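Local coordinates for protein DNA polymerase (Pyrobaculum calidifontis, PDB 5MDN) that probably catalyses template-directed DNA synthesis, extending a growing strand with nucleotides from deoxyribonucleoside triphosphates and releasing diphosphate, as a family B DNA polymerase, at residues 368-380 and 510-524. Sequence-based numbering, arbitrary orientation.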
loop_
_atom_site.group_PDB
_atom_site.type_symbol
_atom_site.label_atom_id
_atom_site.label_comp_id
_atom_site.label_asym_id
_atom_site.label_seq_id
_atom_site.Cartn_x
_atom_site.Cartn_y
_atom_site.Cartn_z
ATOM N N ALA A 368 2.270 -4.350 3.232
ATOM C CA ALA A 368 2.386 -3.716 4.535
ATOM C C ALA A 368 2.061 -2.229 4.447
ATOM O O ALA A 368 2.208 -1.594 3.400
ATOM C CB ALA A 368 3.795 -3.912 5.096
ATOM N N SER A 369 1.616 -1.670 5.569
ATOM C CA SER A 369 1.345 -0.244 5.635
ATOM C C SER A 369 2.655 0.535 5.719
ATOM O O SER A 369 3.719 -0.015 6.024
ATOM C CB SER A 369 0.449 0.090 6.830
ATOM O OG SER A 369 1.082 -0.220 8.058
ATOM N N VAL A 370 2.566 1.834 5.417
ATOM C CA VAL A 370 3.753 2.688 5.411
ATOM C C VAL A 370 4.462 2.631 6.759
ATOM O O VAL A 370 5.690 2.489 6.829
ATOM C CB VAL A 370 3.375 4.129 5.027
ATOM C CG1 VAL A 370 4.611 5.013 5.014
ATOM C CG2 VAL A 370 2.685 4.144 3.671
ATOM N N GLY A 371 3.698 2.741 7.850
ATOM C CA GLY A 371 4.295 2.648 9.173
ATOM C C GLY A 371 4.822 1.261 9.468
ATOM O O GLY A 371 5.876 1.106 10.089
ATOM N N ASN A 372 4.091 0.235 9.043
ATOM C CA ASN A 372 4.604 -1.118 9.197
ATOM C C ASN A 372 5.908 -1.301 8.417
ATOM O O ASN A 372 6.841 -1.946 8.906
ATOM C CB ASN A 372 3.524 -2.135 8.799
ATOM C CG ASN A 372 3.915 -3.567 9.127
ATOM O OD1 ASN A 372 3.472 -4.165 10.109
ATOM N ND2 ASN A 372 4.743 -4.130 8.273
ATOM N N ARG A 373 6.005 -0.716 7.219
ATOM C CA ARG A 373 7.237 -0.813 6.435
ATOM C C ARG A 373 8.399 -0.108 7.136
ATOM O O ARG A 373 9.524 -0.623 7.165
ATOM C CB ARG A 373 7.007 -0.227 5.038
ATOM C CG ARG A 373 8.004 -0.664 3.978
ATOM C CD ARG A 373 7.694 -0.004 2.641
ATOM N NE ARG A 373 6.361 -0.345 2.145
ATOM C CZ ARG A 373 5.420 0.550 1.861
ATOM N NH1 ARG A 373 5.669 1.842 2.019
ATOM N NH2 ARG A 373 4.234 0.159 1.411
ATOM N N VAL A 374 8.146 1.079 7.697
ATOM C CA VAL A 374 9.201 1.841 8.364
ATOM C C VAL A 374 9.662 1.128 9.631
ATOM O O VAL A 374 10.854 1.126 9.961
ATOM C CB VAL A 374 8.694 3.263 8.673
ATOM C CG1 VAL A 374 9.630 3.992 9.630
ATOM C CG2 VAL A 374 8.512 4.054 7.391
ATOM N N GLU A 375 8.732 0.493 10.346
ATOM C CA GLU A 375 9.087 -0.165 11.598
ATOM C C GLU A 375 9.982 -1.378 11.371
ATOM O O GLU A 375 10.848 -1.669 12.204
ATOM C CB GLU A 375 7.820 -0.555 12.352
ATOM C CG GLU A 375 8.034 -0.793 13.825
ATOM C CD GLU A 375 6.744 -0.680 14.610
ATOM O OE1 GLU A 375 5.881 -1.572 14.472
ATOM O OE2 GLU A 375 6.590 0.307 15.360
ATOM N N TRP A 376 9.799 -2.092 10.259
ATOM C CA TRP A 376 10.705 -3.184 9.925
ATOM C C TRP A 376 12.083 -2.687 9.513
ATOM O O TRP A 376 13.061 -3.433 9.638
ATOM C CB TRP A 376 10.107 -4.052 8.816
ATOM C CG TRP A 376 9.130 -5.061 9.328
ATOM C CD1 TRP A 376 7.785 -5.103 9.088
ATOM C CD2 TRP A 376 9.419 -6.172 10.183
ATOM N NE1 TRP A 376 7.223 -6.176 9.738
ATOM C CE2 TRP A 376 8.205 -6.848 10.417
ATOM C CE3 TRP A 376 10.588 -6.664 10.772
ATOM C CZ2 TRP A 376 8.127 -7.989 11.213
ATOM C CZ3 TRP A 376 10.509 -7.794 11.562
ATOM C CH2 TRP A 376 9.289 -8.444 11.777
ATOM N N MET A 377 12.183 -1.452 9.019
ATOM C CA MET A 377 13.492 -0.851 8.785
ATOM C C MET A 377 14.178 -0.511 10.101
ATOM O O MET A 377 15.357 -0.829 10.299
ATOM C CB MET A 377 13.353 0.398 7.916
ATOM C CG MET A 377 14.680 0.968 7.440
ATOM S SD MET A 377 14.480 2.326 6.273
ATOM C CE MET A 377 13.663 3.532 7.312
ATOM N N LEU A 378 13.456 0.151 11.011
ATOM C CA LEU A 378 14.050 0.561 12.280
ATOM C C LEU A 378 14.483 -0.637 13.116
ATOM O O LEU A 378 15.481 -0.555 13.840
ATOM C CB LEU A 378 13.070 1.436 13.061
ATOM C CG LEU A 378 12.728 2.777 12.406
ATOM C CD1 LEU A 378 11.742 3.561 13.256
ATOM C CD2 LEU A 378 13.989 3.589 12.149
ATOM N N LEU A 379 13.749 -1.753 13.035
ATOM C CA LEU A 379 14.188 -2.972 13.711
ATOM C C LEU A 379 15.524 -3.449 13.163
ATOM O O LEU A 379 16.380 -3.926 13.916
ATOM C CB LEU A 379 13.145 -4.076 13.557
ATOM C CG LEU A 379 11.825 -4.003 14.315
ATOM C CD1 LEU A 379 11.015 -5.237 13.982
ATOM C CD2 LEU A 379 12.066 -3.899 15.805
ATOM N N ARG A 380 15.719 -3.329 11.848
ATOM C CA ARG A 380 16.985 -3.730 11.245
ATOM C C ARG A 380 18.115 -2.814 11.694
ATOM O O ARG A 380 19.209 -3.283 12.026
ATOM C CB ARG A 380 16.859 -3.734 9.721
ATOM C CG ARG A 380 17.885 -4.594 9.003
ATOM C CD ARG A 380 17.602 -4.644 7.511
ATOM N NE ARG A 380 16.625 -5.673 7.169
ATOM C CZ ARG A 380 16.939 -6.855 6.644
ATOM N NH1 ARG A 380 18.206 -7.157 6.397
ATOM N NH2 ARG A 380 15.987 -7.733 6.362
ATOM N N MET A 510 11.352 6.431 2.342
ATOM C CA MET A 510 11.478 5.878 3.687
ATOM C C MET A 510 11.926 6.941 4.684
ATOM O O MET A 510 11.462 6.959 5.831
ATOM C CB MET A 510 12.447 4.698 3.677
ATOM C CG MET A 510 11.974 3.534 2.818
ATOM S SD MET A 510 10.434 2.788 3.390
ATOM C CE MET A 510 10.844 2.414 5.091
ATOM N N ALA A 511 12.833 7.829 4.271
ATOM C CA ALA A 511 13.247 8.931 5.136
ATOM C C ALA A 511 12.080 9.865 5.436
ATOM O O ALA A 511 11.851 10.243 6.591
ATOM C CB ALA A 511 14.402 9.693 4.490
ATOM N N ASN A 512 11.330 10.257 4.402
ATOM C CA ASN A 512 10.215 11.177 4.592
ATOM C C ASN A 512 9.016 10.519 5.269
ATOM O O ASN A 512 8.131 11.228 5.759
ATOM C CB ASN A 512 9.789 11.771 3.249
ATOM C CG ASN A 512 10.888 12.586 2.600
ATOM O OD1 ASN A 512 11.849 12.987 3.258
ATOM N ND2 ASN A 512 10.749 12.846 1.305
ATOM N N ALA A 513 8.964 9.187 5.304
ATOM C CA ALA A 513 7.884 8.493 5.993
ATOM C C ALA A 513 8.049 8.490 7.508
ATOM O O ALA A 513 7.089 8.172 8.218
ATOM C CB ALA A 513 7.777 7.054 5.488
ATOM N N MET A 514 9.248 8.807 8.007
ATOM C CA MET A 514 9.516 8.775 9.444
ATOM C C MET A 514 8.516 9.619 10.229
ATOM O O MET A 514 7.990 9.180 11.259
ATOM C CB MET A 514 10.943 9.254 9.712
ATOM C CG MET A 514 11.491 8.859 11.072
ATOM S SD MET A 514 11.818 7.090 11.183
ATOM C CE MET A 514 12.908 6.869 9.778
ATOM N N TYR A 515 8.259 10.846 9.762
ATOM C CA TYR A 515 7.406 11.773 10.504
ATOM C C TYR A 515 6.009 11.203 10.726
ATOM O O TYR A 515 5.451 11.321 11.824
ATOM C CB TYR A 515 7.338 13.109 9.766
ATOM C CG TYR A 515 6.293 14.066 10.293
ATOM C CD1 TYR A 515 6.433 14.665 11.539
ATOM C CD2 TYR A 515 5.177 14.386 9.533
ATOM C CE1 TYR A 515 5.479 15.546 12.017
ATOM C CE2 TYR A 515 4.222 15.264 10.001
ATOM C CZ TYR A 515 4.376 15.842 11.242
ATOM O OH TYR A 515 3.417 16.715 11.696
ATOM N N GLY A 516 5.425 10.590 9.695
ATOM C CA GLY A 516 4.135 9.943 9.871
ATOM C C GLY A 516 4.188 8.785 10.851
ATOM O O GLY A 516 3.237 8.549 11.601
ATOM N N TYR A 517 5.296 8.041 10.850
ATOM C CA TYR A 517 5.422 6.883 11.730
ATOM C C TYR A 517 5.493 7.298 13.194
ATOM O O TYR A 517 4.836 6.698 14.054
ATOM C CB TYR A 517 6.655 6.066 11.344
ATOM C CG TYR A 517 7.058 5.047 12.386
ATOM C CD1 TYR A 517 6.424 3.815 12.462
ATOM C CD2 TYR A 517 8.073 5.320 13.292
ATOM C CE1 TYR A 517 6.791 2.883 13.417
ATOM C CE2 TYR A 517 8.444 4.396 14.250
ATOM C CZ TYR A 517 7.801 3.179 14.307
ATOM O OH TYR A 517 8.169 2.256 15.258
ATOM N N LEU A 518 6.296 8.318 13.503
ATOM C CA LEU A 518 6.530 8.699 14.892
ATOM C C LEU A 518 5.313 9.332 15.552
ATOM O O LEU A 518 5.321 9.509 16.773
ATOM C CB LEU A 518 7.723 9.649 14.979
ATOM C CG LEU A 518 9.050 9.068 14.485
ATOM C CD1 LEU A 518 10.082 10.163 14.290
ATOM C CD2 LEU A 518 9.560 8.008 15.447
ATOM N N GLY A 519 4.279 9.674 14.785
ATOM C CA GLY A 519 3.037 10.160 15.356
ATOM C C GLY A 519 2.041 9.045 15.591
ATOM O O GLY A 519 1.126 9.172 16.410
ATOM N N TRP A 520 2.217 7.945 14.861
ATOM C CA TRP A 520 1.388 6.754 15.000
ATOM C C TRP A 520 1.497 6.213 16.419
ATOM O O TRP A 520 2.532 5.655 16.796
ATOM C CB TRP A 520 1.813 5.709 13.962
ATOM C CG TRP A 520 1.176 4.360 14.093
ATOM C CD1 TRP A 520 -0.042 4.066 14.640
ATOM C CD2 TRP A 520 1.726 3.115 13.647
ATOM N NE1 TRP A 520 -0.278 2.713 14.567
ATOM C CE2 TRP A 520 0.793 2.108 13.962
ATOM C CE3 TRP A 520 2.920 2.755 13.016
ATOM C CZ2 TRP A 520 1.018 0.765 13.666
ATOM C CZ3 TRP A 520 3.141 1.422 12.723
ATOM C CH2 TRP A 520 2.195 0.443 13.046
ATOM N N VAL A 521 0.439 6.398 17.216
ATOM C CA VAL A 521 0.483 6.063 18.639
ATOM C C VAL A 521 0.850 4.600 18.857
ATOM O O VAL A 521 1.501 4.256 19.852
ATOM C CB VAL A 521 -0.867 6.418 19.299
ATOM C CG1 VAL A 521 -0.907 5.957 20.751
ATOM C CG2 VAL A 521 -1.122 7.915 19.210
ATOM N N GLY A 522 0.471 3.722 17.932
ATOM C CA GLY A 522 0.809 2.318 18.057
ATOM C C GLY A 522 2.141 1.962 17.430
ATOM O O GLY A 522 2.261 0.941 16.747
ATOM N N ALA A 523 3.153 2.793 17.659
ATOM C CA ALA A 523 4.489 2.569 17.133
ATOM C C ALA A 523 5.459 2.243 18.262
ATOM O O ALA A 523 5.278 2.668 19.407
ATOM C CB ALA A 523 4.993 3.787 16.355
ATOM N N ARG A 524 6.491 1.473 17.918
ATOM C CA ARG A 524 7.485 1.061 18.902
ATOM C C ARG A 524 8.255 2.261 19.439
ATOM O O ARG A 524 8.415 2.421 20.654
ATOM C CB ARG A 524 8.420 0.037 18.264
ATOM C CG ARG A 524 7.652 -1.211 17.920
ATOM C CD ARG A 524 8.380 -2.220 17.062
ATOM N NE ARG A 524 7.377 -3.066 16.416
ATOM C CZ ARG A 524 7.578 -4.300 15.973
ATOM N NH1 ARG A 524 8.759 -4.878 16.116
ATOM N NH2 ARG A 524 6.581 -4.963 15.399
#
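The ring of Tyr-517 has Val-374 CG1 over one face and the Glu-375 carboxylate at its hydroxyl edge, the two planes 90° apart. It is a knob in the hole formed by Gly-371, Val-374, Glu-375 and Leu-378, whose CD1 lies 3.5 Å from Tyr-517 CE2. Trp-520 brings CZ3 to within 3.7 Å of Gly-371 C, while Gly-522 O sits over one indole face, near the rim. Glu-375 turns CG away from its own backbone N (chi1 -160°) and runs on extended, carrying OE2 to two hydrogen bonds: Tyr-517 OH, 2.5 Å away, approaches its anti lone pair, and Arg-524 N lies 2.8 Å from it in a nearly straight bond (168°). OE1 forms a salt bridge with Arg-524 NE at 2.9 Å. Beside this polar cluster, Val-374 CG2 packs on Ala-513 CB (3.6 Å) and Met-510 CE. Replacing Tyr-517 with alanine would probably leave OE2 without one donor and open a gap in that hole. Asn-512 to Gly-516 fit the family B Kx3NSxYG motif, with alanine for serine; helix 370-384 is thus joined to the residues following it, through Arg-524 just past the type I turn 520-523, by a buried carboxylate whose charge is probably stabilised by the arginine and two neutral donors, with Arg-395 a more distant, weak ion-pair partner.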